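Local coordinates for protein ribose 5-phosphate isomerase B (Anaplasma phagocytophilum, PDB 4EM8) that probably interconverts ribose 5-phosphate and ribulose 5-phosphate as a member of the LacAB/RpiB family of sugar isomerases, at residues Ser13-Ala17 and Glu45-Tyr50; Val61-Gly67 and Ala107-Cys111; Val19-Leu23 and Asp38-Pro43; Cys92-Ala98 and Ser124-Phe129. One frame throughout, in Å; residues are numbered along the deposited sequence.

Interaction 1: Ser13-Ala17 and Glu45-Tyr50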
loop_
_atom_site.group_PDB
_atom_site.type_symbol
_atom_site.label_atom_id
_atom_site.label_comp_id
_atom_site.label_asym_id
_atom_site.label_seq_id
_atom_site.Cartn_x
_atom_site.Cartn_y
_atom_site.Cartn_z
ATOM N N SER A 13 -14.038 6.039 -5.988
ATOM C CA SER A 13 -14.939 5.619 -4.938
ATOM C C SER A 13 -14.399 5.889 -3.556
ATOM O O SER A 13 -13.196 6.080 -3.357
ATOM C CB SER A 13 -15.339 4.134 -5.079
ATOM O OG SER A 13 -14.358 3.287 -4.556
ATOM N N SER A 14 -15.326 5.890 -2.600
ATOM C CA SER A 14 -14.998 6.017 -1.216
ATOM C C SER A 14 -16.002 5.361 -0.284
ATOM O O SER A 14 -17.116 4.920 -0.673
ATOM C CB SER A 14 -14.899 7.512 -0.842
ATOM O OG SER A 14 -16.201 8.072 -0.713
ATOM N N ASP A 15 -15.569 5.279 0.969
ATOM C CA ASP A 15 -16.470 5.018 2.064
ATOM C C ASP A 15 -16.952 6.373 2.583
ATOM O O ASP A 15 -16.719 7.426 1.960
ATOM C CB ASP A 15 -15.837 4.094 3.138
ATOM C CG ASP A 15 -14.771 4.758 3.960
ATOM O OD1 ASP A 15 -14.470 5.940 3.747
ATOM O OD2 ASP A 15 -14.205 4.067 4.842
ATOM N N HIS A 16 -17.663 6.352 3.693
ATOM C CA HIS A 16 -18.284 7.569 4.195
ATOM C C HIS A 16 -17.258 8.614 4.537
ATOM O O HIS A 16 -17.525 9.794 4.376
ATOM C CB HIS A 16 -19.102 7.248 5.440
ATOM C CG HIS A 16 -18.343 6.450 6.441
ATOM N ND1 HIS A 16 -18.082 5.140 6.273
ATOM C CD2 HIS A 16 -17.749 6.820 7.641
ATOM C CE1 HIS A 16 -17.381 4.684 7.329
ATOM N NE2 HIS A 16 -17.168 5.712 8.158
ATOM N N ALA A 17 -16.080 8.191 5.009
ATOM C CA ALA A 17 -15.026 9.136 5.431
ATOM C C ALA A 17 -14.502 9.937 4.242
ATOM O O ALA A 17 -14.124 11.105 4.369
ATOM C CB ALA A 17 -13.864 8.382 6.101
ATOM N N GLU A 45 -24.951 8.247 2.842
ATOM C CA GLU A 45 -24.521 7.148 3.710
ATOM C C GLU A 45 -23.502 7.652 4.729
ATOM O O GLU A 45 -22.420 8.142 4.354
ATOM C CB GLU A 45 -23.892 5.999 2.888
ATOM C CG GLU A 45 -24.855 5.177 2.030
ATOM C CD GLU A 45 -25.785 4.296 2.851
ATOM O OE1 GLU A 45 -25.285 3.465 3.638
ATOM O OE2 GLU A 45 -27.025 4.434 2.707
ATOM N N HIS A 46 -23.820 7.480 6.007
ATOM C CA HIS A 46 -22.940 7.936 7.094
ATOM C C HIS A 46 -22.014 6.870 7.648
ATOM O O HIS A 46 -21.050 7.201 8.321
ATOM C CB HIS A 46 -23.765 8.618 8.191
ATOM C CG HIS A 46 -24.205 10.031 7.828
ATOM N ND1 HIS A 46 -24.513 10.402 6.551
ATOM C CD2 HIS A 46 -24.397 11.164 8.626
ATOM C CE1 HIS A 46 -24.874 11.707 6.540
ATOM N NE2 HIS A 46 -24.807 12.171 7.810
ATOM N N SER A 47 -22.284 5.594 7.377
ATOM C CA SER A 47 -21.316 4.526 7.639
ATOM C C SER A 47 -21.417 3.354 6.653
ATOM O O SER A 47 -22.439 2.691 6.592
ATOM C CB SER A 47 -21.453 3.993 9.072
ATOM O OG SER A 47 -20.353 3.140 9.340
ATOM N N VAL A 48 -20.350 3.100 5.882
ATOM C CA VAL A 48 -20.248 1.908 5.037
ATOM C C VAL A 48 -18.872 1.247 5.204
ATOM O O VAL A 48 -18.035 1.764 5.917
ATOM C CB VAL A 48 -20.468 2.240 3.536
ATOM C CG1 VAL A 48 -21.906 2.694 3.291
ATOM C CG2 VAL A 48 -19.436 3.267 3.062
ATOM N N ASP A 49 -18.677 0.089 4.560
ATOM C CA ASP A 49 -17.438 -0.679 4.643
ATOM C C ASP A 49 -16.593 -0.479 3.369
ATOM O O ASP A 49 -17.026 -0.849 2.270
ATOM C CB ASP A 49 -17.756 -2.173 4.846
ATOM C CG ASP A 49 -18.435 -2.461 6.181
ATOM O OD1 ASP A 49 -18.310 -1.667 7.138
ATOM O OD2 ASP A 49 -19.083 -3.501 6.255
ATOM N N TYR A 50 -15.407 0.117 3.505
ATOM C CA TYR A 50 -14.584 0.443 2.325
ATOM C C TYR A 50 -14.400 -0.732 1.365
ATOM O O TYR A 50 -14.437 -0.531 0.150
ATOM C CB TYR A 50 -13.235 1.123 2.703
ATOM C CG TYR A 50 -12.369 0.317 3.640
ATOM C CD1 TYR A 50 -11.467 -0.618 3.148
ATOM C CD2 TYR A 50 -12.468 0.472 5.022
ATOM C CE1 TYR A 50 -10.690 -1.385 4.010
ATOM C CE2 TYR A 50 -11.683 -0.286 5.900
ATOM C CZ TYR A 50 -10.814 -1.223 5.393
ATOM O OH TYR A 50 -10.043 -1.975 6.252
HETATM O O HOH W 1 -15.333 1.776 5.931
HETATM O O HOH W 2 -20.241 10.862 4.353
#

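Interaction 2: Val61-Gly67 and Ala107-Cys111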
loop_
_atom_site.group_PDB
_atom_site.type_symbol
_atom_site.label_atom_id
_atom_site.label_comp_id
_atom_site.label_asym_id
_atom_site.label_seq_id
_atom_site.Cartn_x
_atom_site.Cartn_y
_atom_site.Cartn_z
ATOM N N VAL A 61 -10.579 -0.440 -14.307
ATOM C CA VAL A 61 -9.197 0.035 -14.469
ATOM C C VAL A 61 -8.474 -0.673 -15.623
ATOM O O VAL A 61 -8.636 -1.874 -15.815
ATOM C CB VAL A 61 -8.414 -0.107 -13.142
ATOM C CG1 VAL A 61 -6.932 0.218 -13.331
ATOM C CG2 VAL A 61 -9.036 0.799 -12.097
ATOM N N SER A 62 -7.725 0.081 -16.422
ATOM C CA SER A 62 -7.024 -0.500 -17.593
ATOM C C SER A 62 -5.887 0.412 -18.056
ATOM O O SER A 62 -5.615 1.430 -17.425
ATOM C CB SER A 62 -8.012 -0.768 -18.745
ATOM O OG SER A 62 -8.551 0.426 -19.286
ATOM N N ASP A 63 -5.219 0.047 -19.149
ATOM C CA ASP A 63 -4.204 0.910 -19.764
ATOM C C ASP A 63 -4.813 2.266 -20.137
ATOM O O ASP A 63 -4.112 3.243 -20.208
ATOM C CB ASP A 63 -3.566 0.231 -20.995
ATOM N N THR A 64 -6.128 2.343 -20.289
ATOM C CA THR A 64 -6.792 3.617 -20.585
ATOM C C THR A 64 -7.629 4.249 -19.457
ATOM O O THR A 64 -8.218 5.322 -19.656
ATOM C CB THR A 64 -7.740 3.456 -21.759
ATOM O OG1 THR A 64 -8.489 4.664 -21.898
ATOM C CG2 THR A 64 -8.706 2.295 -21.540
ATOM N N SER A 65 -7.704 3.594 -18.301
ATOM C CA SER A 65 -8.578 4.054 -17.211
ATOM C C SER A 65 -7.919 3.834 -15.854
ATOM O O SER A 65 -7.536 2.705 -15.549
ATOM C CB SER A 65 -9.903 3.303 -17.267
ATOM O OG SER A 65 -10.654 3.671 -18.405
ATOM N N PHE A 66 -7.750 4.910 -15.068
ATOM C CA PHE A 66 -7.219 4.804 -13.697
ATOM C C PHE A 66 -8.336 4.888 -12.646
ATOM O O PHE A 66 -9.487 5.226 -12.940
ATOM C CB PHE A 66 -6.175 5.909 -13.408
ATOM C CG PHE A 66 -4.831 5.701 -14.076
ATOM C CD1 PHE A 66 -4.525 4.533 -14.775
ATOM C CD2 PHE A 66 -3.840 6.657 -13.924
ATOM C CE1 PHE A 66 -3.271 4.352 -15.363
ATOM C CE2 PHE A 66 -2.571 6.473 -14.486
ATOM C CZ PHE A 66 -2.295 5.342 -15.213
ATOM N N GLY A 67 -7.976 4.559 -11.416
ATOM C CA GLY A 67 -8.911 4.574 -10.311
ATOM C C GLY A 67 -8.386 5.398 -9.183
ATOM O O GLY A 67 -7.179 5.576 -9.045
ATOM N N ALA A 107 1.705 2.494 -11.550
ATOM C CA ALA A 107 0.531 2.415 -10.647
ATOM C C ALA A 107 -0.704 2.906 -11.390
ATOM O O ALA A 107 -0.636 3.904 -12.105
ATOM C CB ALA A 107 0.752 3.210 -9.364
ATOM N N ASN A 108 -1.811 2.162 -11.289
ATOM C CA ASN A 108 -3.040 2.537 -11.984
ATOM C C ASN A 108 -4.209 2.892 -11.038
ATOM O O ASN A 108 -5.266 3.322 -11.506
ATOM C CB ASN A 108 -3.417 1.485 -13.043
ATOM C CG ASN A 108 -3.575 0.097 -12.479
ATOM O OD1 ASN A 108 -3.676 -0.102 -11.252
ATOM N ND2 ASN A 108 -3.632 -0.903 -13.386
ATOM N N VAL A 109 -4.002 2.742 -9.727
ATOM C CA VAL A 109 -4.964 3.153 -8.673
ATOM C C VAL A 109 -4.264 3.961 -7.566
ATOM O O VAL A 109 -3.297 3.498 -6.906
ATOM C CB VAL A 109 -5.681 1.935 -8.062
ATOM C CG1 VAL A 109 -6.537 2.293 -6.828
ATOM C CG2 VAL A 109 -6.500 1.231 -9.149
ATOM N N LEU A 110 -4.759 5.176 -7.366
ATOM C CA LEU A 110 -4.271 6.074 -6.329
ATOM C C LEU A 110 -5.194 6.005 -5.104
ATOM O O LEU A 110 -6.407 6.207 -5.226
ATOM C CB LEU A 110 -4.166 7.498 -6.878
ATOM C CG LEU A 110 -3.792 8.703 -5.961
ATOM C CD1 LEU A 110 -2.517 8.450 -5.162
ATOM C CD2 LEU A 110 -3.677 10.003 -6.770
ATOM N N CYS A 111 -4.635 5.693 -3.934
ATOM C CA CYS A 111 -5.403 5.700 -2.690
ATOM C C CYS A 111 -5.071 6.905 -1.800
ATOM O O CYS A 111 -3.919 7.235 -1.668
ATOM C CB CYS A 111 -5.120 4.411 -1.919
ATOM S SG CYS A 111 -5.541 2.929 -2.879
HETATM O O HOH W 3 -3.105 0.118 -16.274
#

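Interaction 3: Val19-Leu23 and Asp38-Pro43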
loop_
_atom_site.group_PDB
_atom_site.type_symbol
_atom_site.label_atom_id
_atom_site.label_comp_id
_atom_site.label_asym_id
_atom_site.label_seq_id
_atom_site.Cartn_x
_atom_site.Cartn_y
_atom_site.Cartn_z
ATOM N N VAL A 19 -16.091 10.783 1.269
ATOM C CA VAL A 19 -17.084 11.389 0.337
ATOM C C VAL A 19 -16.710 12.808 -0.074
ATOM O O VAL A 19 -16.649 13.122 -1.273
ATOM C CB VAL A 19 -18.514 11.351 0.922
ATOM C CG1 VAL A 19 -19.467 12.191 0.082
ATOM C CG2 VAL A 19 -19.012 9.899 1.067
ATOM N N GLU A 20 -16.429 13.667 0.901
ATOM C CA GLU A 20 -16.099 15.062 0.619
ATOM C C GLU A 20 -14.852 15.182 -0.287
ATOM O O GLU A 20 -14.879 15.890 -1.280
ATOM C CB GLU A 20 -15.924 15.836 1.937
ATOM C CG GLU A 20 -15.407 17.258 1.801
ATOM C CD GLU A 20 -15.508 18.069 3.098
ATOM O OE1 GLU A 20 -16.052 17.549 4.107
ATOM O OE2 GLU A 20 -15.046 19.245 3.095
ATOM N N LEU A 21 -13.782 14.455 0.024
ATOM C CA LEU A 21 -12.607 14.510 -0.817
ATOM C C LEU A 21 -12.893 13.935 -2.212
ATOM O O LEU A 21 -12.412 14.459 -3.225
ATOM C CB LEU A 21 -11.460 13.748 -0.163
ATOM C CG LEU A 21 -10.111 13.782 -0.878
ATOM C CD1 LEU A 21 -9.623 15.231 -1.064
ATOM C CD2 LEU A 21 -9.101 12.910 -0.130
ATOM N N ARG A 22 -13.638 12.823 -2.259
ATOM C CA ARG A 22 -13.995 12.209 -3.523
ATOM C C ARG A 22 -14.718 13.193 -4.466
ATOM O O ARG A 22 -14.471 13.218 -5.683
ATOM C CB ARG A 22 -14.854 10.957 -3.277
ATOM C CG ARG A 22 -15.091 10.167 -4.544
ATOM C CD ARG A 22 -16.115 9.061 -4.390
ATOM N NE ARG A 22 -17.478 9.516 -4.566
ATOM C CZ ARG A 22 -18.496 9.299 -3.736
ATOM N NH1 ARG A 22 -19.712 9.731 -4.078
ATOM N NH2 ARG A 22 -18.351 8.635 -2.591
ATOM N N LEU A 23 -15.614 13.985 -3.918
ATOM C CA LEU A 23 -16.412 14.901 -4.743
ATOM C C LEU A 23 -15.540 16.100 -5.177
ATOM O O LEU A 23 -15.635 16.556 -6.326
ATOM C CB LEU A 23 -17.676 15.353 -4.002
ATOM C CG LEU A 23 -18.745 14.290 -3.668
ATOM C CD1 LEU A 23 -19.881 14.923 -2.856
ATOM C CD2 LEU A 23 -19.303 13.571 -4.900
ATOM N N ASP A 38 -18.244 8.344 -10.942
ATOM C CA ASP A 38 -18.484 8.240 -9.482
ATOM C C ASP A 38 -19.051 6.868 -9.186
ATOM O O ASP A 38 -20.125 6.543 -9.683
ATOM C CB ASP A 38 -19.488 9.324 -9.045
ATOM C CG ASP A 38 -19.745 9.347 -7.529
ATOM O OD1 ASP A 38 -19.628 8.312 -6.861
ATOM O OD2 ASP A 38 -20.122 10.411 -7.008
ATOM N N CYS A 39 -18.337 6.061 -8.398
ATOM C CA CYS A 39 -18.791 4.704 -8.043
ATOM C C CYS A 39 -19.212 4.547 -6.571
ATOM O O CYS A 39 -19.128 3.459 -5.993
ATOM C CB CYS A 39 -17.697 3.702 -8.375
ATOM S SG CYS A 39 -17.228 3.750 -10.118
ATOM N N GLY A 40 -19.650 5.641 -5.965
ATOM C CA GLY A 40 -20.167 5.614 -4.595
ATOM C C GLY A 40 -19.029 5.695 -3.572
ATOM O O GLY A 40 -17.876 5.734 -3.956
ATOM N N CYS A 41 -19.337 5.692 -2.275
ATOM C CA CYS A 41 -20.714 5.478 -1.763
ATOM C C CYS A 41 -21.590 6.707 -1.901
ATOM O O CYS A 41 -21.114 7.822 -2.117
ATOM C CB CYS A 41 -20.676 5.081 -0.297
ATOM S SG CYS A 41 -19.978 6.376 0.760
ATOM N N ASP A 42 -22.881 6.495 -1.750
ATOM C CA ASP A 42 -23.857 7.570 -1.803
ATOM C C ASP A 42 -23.508 8.535 -0.668
ATOM O O ASP A 42 -23.301 8.093 0.464
ATOM C CB ASP A 42 -25.241 6.952 -1.599
ATOM C CG ASP A 42 -26.384 7.948 -1.728
ATOM O OD1 ASP A 42 -26.283 9.120 -1.317
ATOM O OD2 ASP A 42 -27.441 7.508 -2.213
ATOM N N PRO A 43 -23.433 9.842 -0.955
ATOM C CA PRO A 43 -23.139 10.810 0.126
ATOM C C PRO A 43 -24.106 10.779 1.315
ATOM O O PRO A 43 -23.710 11.123 2.415
ATOM C CB PRO A 43 -23.206 12.171 -0.576
ATOM C CG PRO A 43 -22.954 11.871 -2.020
ATOM C CD PRO A 43 -23.493 10.484 -2.278
#

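Interaction 4: Cys92-Ala98 and Ser124-Phe129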
loop_
_atom_site.group_PDB
_atom_site.type_symbol
_atom_site.label_atom_id
_atom_site.label_comp_id
_atom_site.label_asym_id
_atom_site.label_seq_id
_atom_site.Cartn_x
_atom_site.Cartn_y
_atom_site.Cartn_z
ATOM N N CYS A 92 -0.761 7.416 -1.530
ATOM C CA CYS A 92 0.220 8.477 -1.665
ATOM C C CYS A 92 -0.234 9.668 -0.861
ATOM O O CYS A 92 -1.403 10.077 -0.914
ATOM C CB CYS A 92 0.382 8.843 -3.142
ATOM S SG CYS A 92 0.910 7.496 -4.212
ATOM N N SER A 93 0.679 10.249 -0.113
ATOM C CA SER A 93 0.380 11.450 0.655
ATOM C C SER A 93 1.277 12.589 0.223
ATOM O O SER A 93 1.276 13.641 0.822
ATOM C CB SER A 93 0.532 11.137 2.149
ATOM O OG SER A 93 -0.651 10.486 2.627
ATOM N N SER A 94 2.036 12.367 -0.833
ATOM C CA SER A 94 2.969 13.348 -1.330
ATOM C C SER A 94 3.094 13.163 -2.818
ATOM O O SER A 94 2.875 12.056 -3.330
ATOM C CB SER A 94 4.351 13.132 -0.682
ATOM O OG SER A 94 4.934 11.941 -1.169
ATOM N N THR A 95 3.496 14.224 -3.506
ATOM C CA THR A 95 3.766 14.132 -4.940
ATOM C C THR A 95 4.962 13.174 -5.220
ATOM O O THR A 95 4.963 12.461 -6.229
ATOM C CB THR A 95 4.018 15.516 -5.571
ATOM O OG1 THR A 95 5.045 16.203 -4.861
ATOM C CG2 THR A 95 2.748 16.394 -5.541
ATOM N N MET A 96 5.932 13.098 -4.322
ATOM C CA MET A 96 7.106 12.215 -4.572
ATOM C C MET A 96 6.681 10.752 -4.663
ATOM O O MET A 96 7.112 10.032 -5.588
ATOM C CB MET A 96 8.182 12.370 -3.498
ATOM N N LEU A 97 5.844 10.304 -3.729
ATOM C CA LEU A 97 5.349 8.917 -3.782
ATOM C C LEU A 97 4.439 8.637 -4.992
ATOM O O LEU A 97 4.523 7.527 -5.570
ATOM C CB LEU A 97 4.656 8.471 -2.471
ATOM C CG LEU A 97 4.795 6.961 -2.107
ATOM C CD1 LEU A 97 6.236 6.600 -1.818
ATOM C CD2 LEU A 97 3.971 6.555 -0.893
ATOM N N ALA A 98 3.573 9.604 -5.353
ATOM C CA ALA A 98 2.774 9.519 -6.579
ATOM C C ALA A 98 3.700 9.312 -7.770
ATOM O O ALA A 98 3.519 8.381 -8.566
ATOM C CB ALA A 98 1.916 10.781 -6.790
ATOM N N SER A 124 -2.725 18.138 -5.766
ATOM C CA SER A 124 -1.352 18.070 -6.319
ATOM C C SER A 124 -0.904 16.629 -6.520
ATOM O O SER A 124 -0.321 16.307 -7.568
ATOM C CB SER A 124 -0.335 18.815 -5.461
ATOM O OG SER A 124 -0.806 20.119 -5.202
ATOM N N VAL A 125 -1.226 15.758 -5.551
ATOM C CA VAL A 125 -0.818 14.351 -5.627
ATOM C C VAL A 125 -1.456 13.630 -6.806
ATOM O O VAL A 125 -0.768 12.944 -7.579
ATOM C CB VAL A 125 -1.092 13.574 -4.331
ATOM C CG1 VAL A 125 -0.727 12.093 -4.502
ATOM C CG2 VAL A 125 -0.281 14.173 -3.213
ATOM N N LEU A 126 -2.767 13.831 -6.940
ATOM C CA LEU A 126 -3.529 13.369 -8.063
ATOM C C LEU A 126 -3.010 13.939 -9.386
ATOM O O LEU A 126 -2.908 13.199 -10.330
ATOM C CB LEU A 126 -5.002 13.734 -7.885
ATOM C CG LEU A 126 -5.939 13.309 -9.035
ATOM C CD1 LEU A 126 -5.914 11.803 -9.284
ATOM C CD2 LEU A 126 -7.351 13.794 -8.702
ATOM N N TYR A 127 -2.626 15.219 -9.435
ATOM C CA TYR A 127 -2.141 15.793 -10.692
ATOM C C TYR A 127 -0.847 15.078 -11.128
ATOM O O TYR A 127 -0.712 14.642 -12.276
ATOM C CB TYR A 127 -1.903 17.310 -10.582
ATOM C CG TYR A 127 -1.402 17.879 -11.897
ATOM C CD1 TYR A 127 -2.268 17.994 -12.973
ATOM C CD2 TYR A 127 -0.062 18.249 -12.079
ATOM C CE1 TYR A 127 -1.842 18.490 -14.197
ATOM C CE2 TYR A 127 0.384 18.745 -13.311
ATOM C CZ TYR A 127 -0.514 18.857 -14.363
ATOM O OH TYR A 127 -0.155 19.348 -15.585
ATOM N N THR A 128 0.074 14.939 -10.173
ATOM C CA THR A 128 1.352 14.233 -10.367
ATOM C C THR A 128 1.106 12.800 -10.844
ATOM O O THR A 128 1.647 12.387 -11.882
ATOM C CB THR A 128 2.168 14.253 -9.075
ATOM O OG1 THR A 128 2.457 15.615 -8.736
ATOM C CG2 THR A 128 3.506 13.492 -9.200
ATOM N N PHE A 129 0.232 12.091 -10.142
ATOM C CA PHE A 129 -0.124 10.728 -10.495
ATOM C C PHE A 129 -0.588 10.614 -11.945
ATOM O O PHE A 129 -0.136 9.738 -12.672
ATOM C CB PHE A 129 -1.228 10.201 -9.566
ATOM C CG PHE A 129 -1.401 8.702 -9.609
ATOM C CD1 PHE A 129 -0.613 7.875 -8.828
ATOM C CD2 PHE A 129 -2.357 8.116 -10.432
ATOM C CE1 PHE A 129 -0.769 6.500 -8.826
ATOM C CE2 PHE A 129 -2.526 6.727 -10.424
ATOM C CZ PHE A 129 -1.723 5.921 -9.635
#

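Interaction 1: Ser13-Ala17 and Glu45-Tyr50
The imidazole of His16 lies against the backbone of Glu45-Tyr50, with Ser47 CA over one face, 3.8 Å from the ring centroid and 22° off the normal, a CH-pi contact. At the ring's edge, in its plane, sits the carbonyl oxygen of Val48, 3.3 Å from His16 CE1, while the carbonyl oxygen of His46 approaches His16 CG obliquely at 3.4 Å. The ring reaches this place because CG stands between the backbone N and the carbonyl carbon (chi1 49°). Next to it, Val48 CG2 packs on the backbone of Asp15, 3.6 Å from its CA. Asp15 and Tyr50 run side by side in the same direction, carboxylate and phenol planes 72° apart, with Asp15 OD2 near the plane of the Tyr50 ring at its edge.

Much of the polar joining goes through water. One water donates to Asp15 OD2 (2.8 Å) and to Val48 O (2.7 Å) and accepts from Tyr50 N (2.9 Å), so three bonds fix it between the carboxylate and the loop. From the second subunit, Arg142 packs on His16 and Tyr50, and Arg138 bonds to Ser47 OG. Asp15, His16 and those two arginines are predicted to bind D-ribulose 5-phosphate. Water thus links the Asp15 carboxylate to the loop, whereas packing on the Glu45-Val48 backbone places the His16 ring, consistent with a sugar-phosphate site shared between subunits.

Interaction 2: Val61-Gly67 and Ala107-Cys111
Two neighbouring parallel strands of the central sheet, 66-71 and 109-113, begin side by side here, Gly67 bridging to Val109 and Phe66 lying against Asn108. Gly67 grips the other strand from both ends of its residue: its N donates to Asn108 O at 3.0 Å, and its O accepts from Leu110 N at 3.0 Å. The same oxygen also receives a CA-H...O contact from Val109. The Phe66 ring lays one face over Asn108, whose CA stands 4.0 Å from the ring centroid in a CH-pi contact, and Asn108 CB touches Phe66 CD1 and CE1, 3.7 Å from each.

On the Val61 side, CG1, anti to the backbone N (chi1 173°), touches Asn108 CG at 3.5 Å, and CG2 meets Val109 CG2 at 3.9 Å. The Asn108 amide is bonded to the backbone of Arg88 and Asn86, and its ND2 also donates to a water, 3.1 Å away, that bonds weakly to Ser62 O. A buried amide is thus satisfied by main-chain groups and water, while its carbons pack between Phe66 and Val61 beside the Gly67-Val109 bridge.

Interaction 3: Val19-Leu23 and Asp38-Pro43
Charge and hydrogen bonding centre on Arg22, which leaves the helix toward the strand end and loop of Asp38-Pro43 with CG anti to the backbone N (chi1 -172°) and bends at chi3 (85°), bringing its guanidinium among the oxygens there. NH1 forms a salt bridge with Asp38 OD2 at 3.0 Å, meeting the syn side of the carboxylate, the two planes turned 62° apart. NH2 donates to Cys41 O at 2.9 Å, in the carbonyl plane on a lone pair, and NH1 adds a weaker bond to the same oxygen at 3.1 Å. The carbonyl carbon of Gly40 lies over one face of the guanidinium. Ser14 OG is a further partner of NH2.

Asp38, at the end of strand 35-38, accepts through OD1 from Gly40 N at 2.8 Å, an Asx turn, so one carboxylate both shapes the turn and meets the arginine. The peptide bond before Cys41 is cis.

The apolar contacts line the helix at its start. Val19 spreads its two branches, CG2 meeting Cys41 SG at 3.7 Å and CG1 meeting Pro43 CB at 3.8 Å, while Leu23 CD1 comes to 4.4 Å from Pro43 CG.

Helix 19-31 and strand 35-38 follow strand 9-14 in a beta-alpha-beta crossover. The contact ties the start of the connecting helix to the loop leaving the second strand, as befits the Rossmann-like alpha/beta fold of the RpiB family.

Interaction 4: Cys92-Ala98 and Ser124-Phe129
Val125 O accepts the backbone N of Phe129 at 2.9 Å, the regular helical bond, and is met across the contact by Ala98 CB at 3.5 Å. Between the two segments themselves no hydrogen bond forms; they meet by packing. Thr95 CG2 comes 3.3 Å from Thr128 OG1, the two threonine side chains crossing at about a right angle.

Val125 is the main wedge. With CG1 anti to the backbone N (chi1 176°), that methyl sits between Cys92 CB and Ala98 CB, 3.7 Å from each. Its other methyl, Val125 CG2, presses on Ser94 C at 3.5 Å. Ala98 CB also reaches Phe129 CB, where the two backbones run close, Ala98 CA 5.0 Å from Phe129 CA. Ser94, at the N-cap of helix 95-105, accepts from Leu97 N in a nearly straight bond (171°), which caps the helix just where Val125 leans on it.

Helix 119-131 rests on strand 109-113 through Val125 on Phe112 and Leu126 and Phe129 on Leu110; Cys92, in the loop leading into helix 95-105, also touches Leu110. On another flank of helix 119-131, Leu126 packs against Leu25, Tyr28 and Leu29 of helix 19-31, so this helix lies between 95-105 and 19-31.

In the fold
The four contacts lie in or around one parallel sheet, ordered 35-38, 9-14, 66-71, 109-113, 89-91. Interactions 1 and 3 lie close, centres about 8 Å apart, and touch through Ser14, whose backbone is probably hydrogen-bonded to Gly40 and Cys41; in sequence, interaction 3 falls between the two segments of interaction 1. Interactions 2 and 4, centres about 14 Å apart, alternate along the chain and meet where Cys111 is probably hydrogen-bonded to Cys92 and Leu110 packs against helix 119-131. Interactions 1 and 3 join the ends of strands 9-14 and 35-38, where predicted substrate-binding residues lie; interactions 2 and 4 join strands 66-71 and 109-113 and helices packed on the sheet.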